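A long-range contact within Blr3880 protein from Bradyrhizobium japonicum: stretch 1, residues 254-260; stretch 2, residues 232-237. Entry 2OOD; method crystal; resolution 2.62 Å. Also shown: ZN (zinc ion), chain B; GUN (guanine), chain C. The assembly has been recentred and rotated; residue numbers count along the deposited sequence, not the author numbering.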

# COMPACT_ATOMS: atom_id res chain seq x y z
N ASP A 254 17.00 10.16 26.52
CA ASP A 254 16.28 9.79 25.30
C ASP A 254 15.91 8.31 25.29
O ASP A 254 16.44 7.52 26.08
CB ASP A 254 17.11 10.15 24.05
CG ASP A 254 18.57 9.75 24.17
OD1 ASP A 254 18.85 8.69 24.78
OD2 ASP A 254 19.44 10.47 23.65
N TYR A 255 15.00 7.92 24.41
CA TYR A 255 14.56 6.54 24.34
C TYR A 255 15.73 5.56 24.23
O TYR A 255 15.77 4.55 24.94
CB TYR A 255 13.60 6.37 23.16
CG TYR A 255 12.58 5.27 23.34
CD1 TYR A 255 11.25 5.46 22.98
CD2 TYR A 255 12.94 4.02 23.83
CE1 TYR A 255 10.31 4.44 23.11
CE2 TYR A 255 12.01 2.99 23.96
CZ TYR A 255 10.70 3.20 23.60
OH TYR A 255 9.78 2.17 23.68
N LEU A 256 16.69 5.86 23.35
CA LEU A 256 17.85 4.98 23.20
C LEU A 256 18.65 4.94 24.51
O LEU A 256 19.28 3.94 24.82
CB LEU A 256 18.75 5.49 22.06
CG LEU A 256 20.03 4.70 21.75
CD1 LEU A 256 19.68 3.30 21.32
CD2 LEU A 256 20.79 5.40 20.65
N GLY A 257 18.60 6.03 25.26
CA GLY A 257 19.33 6.10 26.52
C GLY A 257 18.88 5.07 27.53
O GLY A 257 19.69 4.59 28.34
N VAL A 258 17.60 4.73 27.50
CA VAL A 258 17.06 3.74 28.42
C VAL A 258 17.74 2.39 28.22
O VAL A 258 18.11 1.73 29.19
CB VAL A 258 15.55 3.55 28.21
CG1 VAL A 258 15.01 2.51 29.19
CG2 VAL A 258 14.84 4.88 28.38
N TYR A 259 17.91 1.98 26.96
CA TYR A 259 18.55 0.70 26.65
C TYR A 259 20.05 0.71 26.87
O TYR A 259 20.63 -0.34 27.16
CB TYR A 259 18.26 0.29 25.21
CG TYR A 259 16.79 0.08 24.93
CD1 TYR A 259 16.03 -0.79 25.70
CD2 TYR A 259 16.16 0.77 23.91
CE1 TYR A 259 14.68 -0.95 25.46
CE2 TYR A 259 14.81 0.61 23.67
CZ TYR A 259 14.07 -0.25 24.45
OH TYR A 259 12.71 -0.39 24.22
N GLU A 260 20.69 1.87 26.72
CA GLU A 260 22.14 1.95 26.93
C GLU A 260 22.45 1.84 28.42
O GLU A 260 23.50 1.32 28.82
CB GLU A 260 22.68 3.28 26.40
CG GLU A 260 22.68 3.41 24.90
CD GLU A 260 22.92 4.83 24.45
OE1 GLU A 260 22.11 5.72 24.82
OE2 GLU A 260 23.91 5.07 23.71
ZN ZN B . 6.70 -4.49 16.64
N9 GUN C . 5.96 -2.45 21.14
C8 GUN C . 5.13 -1.80 21.99
N7 GUN C . 4.16 -1.23 21.35
C5 GUN C . 4.28 -1.48 20.02
C6 GUN C . 3.54 -1.12 18.85
O6 GUN C . 2.51 -0.44 18.92
N1 GUN C . 4.00 -1.59 17.62
C2 GUN C . 5.15 -2.36 17.53
N2 GUN C . 5.58 -2.82 16.30
N3 GUN C . 5.84 -2.69 18.61
C4 GUN C . 5.46 -2.27 19.86
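Stretch 2, residues 232-237: NTHISE

Stretch 2 enters as the end of a β-strand, N232 to H234, and continues from I235 to E237 as an irregular segment. It packs on the helical stretch 1 with the two chain directions nearly opposed: the axes of strand and helix make an angle of 150°, and their closest approach, 11.0 Å, leaves room for side chains to fill the space between them. The antiparallel sense sets the order of contacts, so that the early residues of stretch 2 meet Y259 and the later ones meet Y255, with the closest pair of CA atoms being those of Y255 and S236, 6.3 Å apart.

N232, extended at phi/psi -128/128, lies out of reach of the helix. T233 is the first residue to touch it. Its CA-to-CB bond points toward stretch 1, and the branched side chain serves two purposes: the methyl CG2 lies over one face of the Y259 ring, 4.0 Å from its centroid in a CH-pi contact, while OG1 comes within 3.1 Å of Y259 OH. A small residue that is part apolar and part polar suits a place beside both the ring and the hydroxyl of a tyrosine.

H234 contributes its backbone to the contact. Y259 OH donates a hydrogen bond to H234 O at 2.7 Å; the long tyrosine side chain carries its hydroxyl across the gap to a strand carbonyl. The imidazole leads away from the helix, and NE2 binds ZN at 2.2 Å. The same residue thus joins the helix packing to the metal site.

I235, still extended at -151/129, is the apolar centre of the contact. Its CA lies over the Y255 ring, 4.0 Å from the centroid and only 12° off the normal. With chi1 and chi2 both t, the side chain is stretched out, and its end comes nearer the helix: CD1 reaches L256 CD1 at 3.8 Å, CG1 lies 3.7 Å from Y255 CD2, and CB is 4.2 Å from Y259 CE2, at the edge of that ring. A branched aliphatic side chain, extended in this way, touches Y255, L256 and Y259.

At S236 the backbone changes to phi/psi 49/50, a left-handed conformation. Its N sits over the Y255 ring, 3.2 Å from CD1, and its small side chain places OG 3.4 Å from Y255 CB. E237 makes no contact with the helix; its OE1 lies 2.9 Å from GUN N1.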

# COMPACT_ATOMS: atom_id res chain seq x y z
N ASN A 232 16.36 -7.87 20.86
CA ASN A 232 15.32 -7.38 19.96
C ASN A 232 14.28 -6.57 20.73
O ASN A 232 13.75 -7.04 21.73
CB ASN A 232 14.67 -8.58 19.26
CG ASN A 232 13.55 -8.20 18.32
OD1 ASN A 232 13.66 -7.23 17.56
ND2 ASN A 232 12.48 -8.98 18.33
N THR A 233 13.99 -5.36 20.27
CA THR A 233 13.02 -4.50 20.95
C THR A 233 12.42 -3.41 20.05
O THR A 233 12.59 -3.42 18.84
CB THR A 233 13.67 -3.83 22.20
OG1 THR A 233 12.66 -3.24 23.01
CG2 THR A 233 14.67 -2.77 21.78
N HIS A 234 11.71 -2.46 20.67
CA HIS A 234 11.11 -1.34 19.95
C HIS A 234 11.67 -0.04 20.48
O HIS A 234 12.01 0.06 21.66
CB HIS A 234 9.59 -1.33 20.11
CG HIS A 234 8.94 -2.57 19.60
ND1 HIS A 234 8.63 -3.64 20.42
CD2 HIS A 234 8.54 -2.92 18.36
CE1 HIS A 234 8.07 -4.59 19.70
NE2 HIS A 234 8.01 -4.18 18.44
N ILE A 235 11.76 0.97 19.63
CA ILE A 235 12.32 2.24 20.05
C ILE A 235 11.75 3.43 19.27
O ILE A 235 11.70 3.41 18.05
CB ILE A 235 13.88 2.20 19.90
CG1 ILE A 235 14.52 3.45 20.48
CG2 ILE A 235 14.26 2.08 18.44
CD1 ILE A 235 16.03 3.41 20.44
N SER A 236 11.30 4.45 19.99
CA SER A 236 10.78 5.68 19.38
C SER A 236 9.76 5.53 18.25
O SER A 236 9.91 6.16 17.21
CB SER A 236 11.96 6.49 18.85
OG SER A 236 12.97 6.58 19.83
N GLU A 237 8.72 4.73 18.46
CA GLU A 237 7.74 4.54 17.39
C GLU A 237 6.57 5.51 17.36
O GLU A 237 6.09 5.87 16.28
CB GLU A 237 7.20 3.10 17.44
CG GLU A 237 5.93 2.88 16.62
CD GLU A 237 5.38 1.46 16.76
OE1 GLU A 237 5.51 0.87 17.86
OE2 GLU A 237 4.80 0.95 15.78
O HOH W 1 4.36 -4.53 15.63